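Local coordinates for hemolysin-related protein (Vibrio cholerae serotype O1, PDB 5V6F) that binds mannose-containing glycans through a beta-prism lectin domain, the second such domain of the biofilm protein RbmC, at residues Asn23-Arg28 against Asp34-Thr39. Sequence-based numbering, arbitrary orientation.
With MAN (alpha-D-mannopyranose), chain B.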
ATOM      1  N   ASN A  23      -7.914 -12.783   4.414  1.00  3.97           N
ATOM      2  CA  ASN A  23      -8.314 -11.404   4.106  1.00  4.31           C
ATOM      3  C   ASN A  23      -7.357 -10.381   4.720  1.00  7.88           C
ATOM      4  O   ASN A  23      -7.784  -9.394   5.326  1.00  8.14           O
ATOM      5  CB  ASN A  23      -9.745 -11.133   4.582  1.00  6.84           C
ATOM      6  CG  ASN A  23     -10.789 -11.843   3.753  1.00  9.49           C
ATOM      7  OD1 ASN A  23     -10.732 -11.843   2.526  1.00  6.23           O
ATOM      8  ND2 ASN A  23     -11.764 -12.442   4.424  1.00  9.54           N
ATOM      9  N   LEU A  24      -6.054 -10.603   4.546  1.00  6.56           N
ATOM     10  CA  LEU A  24      -5.036  -9.762   5.168  1.00  4.19           C
ATOM     11  C   LEU A  24      -4.170  -9.070   4.123  1.00  4.24           C
ATOM     12  O   LEU A  24      -3.819  -9.660   3.095  1.00  7.33           O
ATOM     13  CB  LEU A  24      -4.137 -10.580   6.097  1.00  5.29           C
ATOM     14  CG  LEU A  24      -4.824 -11.233   7.296  1.00  6.62           C
ATOM     15  CD1 LEU A  24      -3.843 -12.120   8.053  1.00 11.86           C
ATOM     16  CD2 LEU A  24      -5.421 -10.190   8.223  1.00  9.19           C
ATOM     17  N   MET A  25      -3.820  -7.817   4.414  1.00  1.75           N
ATOM     18  CA  MET A  25      -2.844  -7.047   3.654  1.00  3.06           C
ATOM     19  C   MET A  25      -1.684  -6.716   4.585  1.00  2.91           C
ATOM     20  O   MET A  25      -1.893  -6.122   5.650  1.00  4.85           O
ATOM     21  CB  MET A  25      -3.477  -5.771   3.097  1.00  3.63           C
ATOM     22  CG  MET A  25      -2.554  -4.895   2.287  1.00  4.47           C
ATOM     23  SD  MET A  25      -3.415  -3.379   1.841  1.00  5.70           S
ATOM     24  CE  MET A  25      -2.174  -2.566   0.838  1.00  8.24           C
ATOM     25  N   TYR A  26      -0.475  -7.113   4.193  1.00  2.51           N
ATOM     26  CA  TYR A  26       0.730  -6.876   4.976  1.00  2.85           C
ATOM     27  C   TYR A  26       1.567  -5.786   4.321  1.00  5.11           C
ATOM     28  O   TYR A  26       1.666  -5.721   3.091  1.00  2.93           O
ATOM     29  CB  TYR A  26       1.566  -8.154   5.109  1.00  5.57           C
ATOM     30  CG  TYR A  26       1.045  -9.145   6.124  1.00  5.13           C
ATOM     31  CD1 TYR A  26       0.134 -10.130   5.762  1.00  5.54           C
ATOM     32  CD2 TYR A  26       1.479  -9.109   7.445  1.00  6.67           C
ATOM     33  CE1 TYR A  26      -0.340 -11.044   6.692  1.00  8.69           C
ATOM     34  CE2 TYR A  26       1.006 -10.015   8.380  1.00  9.51           C
ATOM     35  CZ  TYR A  26       0.099 -10.979   7.998  1.00  7.28           C
ATOM     36  OH  TYR A  26      -0.369 -11.890   8.923  1.00  9.51           O
ATOM     37  N   LEU A  27       2.174  -4.937   5.148  1.00  2.89           N
ATOM     38  CA  LEU A  27       3.002  -3.845   4.663  1.00  2.89           C
ATOM     39  C   LEU A  27       4.255  -3.722   5.512  1.00  3.74           C
ATOM     40  O   LEU A  27       4.209  -3.899   6.734  1.00  4.71           O
ATOM     41  CB  LEU A  27       2.254  -2.508   4.697  1.00  5.60           C
ATOM     42  CG  LEU A  27       0.969  -2.401   3.877  1.00  2.82           C
ATOM     43  CD1 LEU A  27      -0.250  -2.782   4.713  1.00  3.90           C
ATOM     44  CD2 LEU A  27       0.835  -0.995   3.312  1.00  5.01           C
ATOM     45  N   ARG A  28       5.374  -3.431   4.850  1.00  3.62           N
ATOM     46  CA  ARG A  28       6.548  -2.864   5.498  1.00  4.05           C
ATOM     47  C   ARG A  28       6.580  -1.375   5.192  1.00  2.62           C
ATOM     48  O   ARG A  28       6.363  -0.970   4.045  1.00  2.97           O
ATOM     49  CB  ARG A  28       7.837  -3.535   5.017  1.00  4.18           C
ATOM     50  CG  ARG A  28       8.143  -4.849   5.720  1.00  3.48           C
ATOM     51  CD  ARG A  28       9.568  -5.333   5.442  1.00  8.31           C
ATOM     52  NE  ARG A  28       9.679  -6.092   4.193  1.00  9.88           N
ATOM     53  CZ  ARG A  28      10.162  -5.622   3.042  1.00  9.38           C
ATOM     54  NH1 ARG A  28      10.593  -4.370   2.930  1.00  6.40           N
ATOM     55  NH2 ARG A  28      10.214  -6.418   1.983  1.00  8.72           N
ATOM     56  N   ASP A  34       7.370   0.591   1.907  1.00  2.83           N
ATOM     57  CA  ASP A  34       8.468  -0.209   1.377  1.00  3.37           C
ATOM     58  C   ASP A  34       7.993  -1.438   0.610  1.00  3.09           C
ATOM     59  O   ASP A  34       8.595  -1.797  -0.409  1.00  3.42           O
ATOM     60  CB  ASP A  34       9.394  -0.659   2.513  1.00  3.29           C
ATOM     61  CG  ASP A  34      10.088   0.504   3.196  1.00  3.16           C
ATOM     62  OD1 ASP A  34       9.476   1.121   4.094  1.00  3.44           O
ATOM     63  OD2 ASP A  34      11.249   0.798   2.835  1.00  4.54           O
ATOM     64  N   ALA A  35       6.928  -2.093   1.073  1.00  4.71           N
ATOM     65  CA  ALA A  35       6.476  -3.329   0.449  1.00  2.21           C
ATOM     66  C   ALA A  35       5.042  -3.631   0.864  1.00  5.71           C
ATOM     67  O   ALA A  35       4.610  -3.266   1.961  1.00  3.50           O
ATOM     68  CB  ALA A  35       7.385  -4.503   0.824  1.00  3.49           C
ATOM     69  N   ILE A  36       4.323  -4.322  -0.026  1.00  3.79           N
ATOM     70  CA  ILE A  36       2.938  -4.730   0.193  1.00  4.00           C
ATOM     71  C   ILE A  36       2.777  -6.188  -0.204  1.00  4.60           C
ATOM     72  O   ILE A  36       3.271  -6.611  -1.256  1.00  4.63           O
ATOM     73  CB  ILE A  36       1.955  -3.859  -0.616  1.00  1.63           C
ATOM     74  CG1 ILE A  36       1.899  -2.447  -0.039  1.00  2.69           C
ATOM     75  CG2 ILE A  36       0.554  -4.490  -0.646  1.00  4.19           C
ATOM     76  CD1 ILE A  36       1.100  -1.463  -0.876  1.00  4.60           C
ATOM     77  N   GLY A  37       2.044  -6.943   0.612  1.00  4.19           N
ATOM     78  CA  GLY A  37       1.694  -8.309   0.274  1.00  2.79           C
ATOM     79  C   GLY A  37       0.380  -8.755   0.885  1.00  6.33           C
ATOM     80  O   GLY A  37      -0.342  -7.952   1.485  1.00  4.25           O
ATOM     81  N   THR A  38       0.057 -10.040   0.730  1.00  1.60           N
ATOM     82  CA  THR A  38      -1.125 -10.627   1.343  1.00  3.03           C
ATOM     83  C   THR A  38      -0.796 -11.738   2.332  1.00  3.68           C
ATOM     84  O   THR A  38      -1.711 -12.253   2.987  1.00  4.26           O
ATOM     85  CB  THR A  38      -2.075 -11.166   0.263  1.00  2.95           C
ATOM     86  OG1 THR A  38      -1.402 -12.153  -0.529  1.00  6.06           O
ATOM     87  CG2 THR A  38      -2.550 -10.029  -0.639  1.00  2.75           C
ATOM     88  N   THR A  39       0.472 -12.119   2.455  1.00  3.38           N
ATOM     89  CA  THR A  39       0.958 -12.992   3.511  1.00  7.37           C
ATOM     90  C   THR A  39       2.234 -12.383   4.064  1.00  3.74           C
ATOM     91  O   THR A  39       2.794 -11.444   3.495  1.00  4.87           O
ATOM     92  CB  THR A  39       1.249 -14.414   3.010  1.00  6.08           C
ATOM     93  OG1 THR A  39       2.410 -14.392   2.170  1.00  6.45           O
ATOM     94  CG2 THR A  39       0.070 -14.965   2.233  1.00  7.49           C
TER
HETATM   95  C1  MAN B   3      13.181   4.998   6.748  1.00  3.06           C
HETATM   96  C2  MAN B   3      13.524   3.621   7.291  1.00  2.81           C
HETATM   97  C3  MAN B   3      13.857   2.699   6.130  1.00  4.16           C
HETATM   98  C4  MAN B   3      12.744   2.732   5.050  1.00  3.16           C
HETATM   99  C5  MAN B   3      12.411   4.192   4.644  1.00  2.34           C
HETATM  100  C6  MAN B   3      11.204   4.316   3.704  1.00  2.25           C
HETATM  101  O2  MAN B   3      12.410   3.035   7.954  1.00  5.33           O
HETATM  102  O3  MAN B   3      14.082   1.364   6.578  1.00  4.15           O
HETATM  103  O4  MAN B   3      13.178   2.033   3.898  1.00  2.09           O
HETATM  104  O5  MAN B   3      12.129   4.960   5.825  1.00  4.71           O
HETATM  105  O6  MAN B   3      10.077   3.703   4.329  1.00  2.42           O
HETATM  106  O   HOH W   1      -4.596 -12.568   2.707  1.00  4.46           O
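The CB of Ala-35 sits under one face of the Arg-28 guanidinium, offset toward its rim and 3.6 Å from Arg-28 NH2. A bend at chi3 (-85°) folds the arginine over this methyl, while NH1 is hydrogen-bonded to the backbone oxygens of Gly-46 and Gly-53, which hold that end of the side chain. The Tyr-26 ring turns an edge to the Thr-38 carbonyl, whose O lies in its plane; CD1 also packs 3.5 Å from Thr-39 C. Beneath them runs an antiparallel ladder: Tyr-26 N to Gly-37 O and Gly-37 N to Tyr-26 O are hydrogen bonds of 2.8 Å each. At its far end Arg-28 O accepts hydrogen bonds from Asp-34 N (2.8 Å) and Ala-35 N (3.2 Å) from the same face of its plane, so two residues face one: a classic beta bulge. The Asp-34 carboxylate, part of the glycan pocket, accepts hydrogen bonds from one alpha-mannose of the bound glycan, from O6 to OD1 (2.7 Å) and from O4 to OD2 (2.5 Å). On the other face of the sheet Ile-36 places CG2 3.7 Å from Met-25 CE and CG1 beside Leu-27 CD2. This hairpin forms the centre of one four-strand sheet of the beta-prism, flanked by strands 44-45 and 55-61; inward, Leu-27 packs on strand 80-89, Ile-36 on strand 121-126 and Met-25 on both.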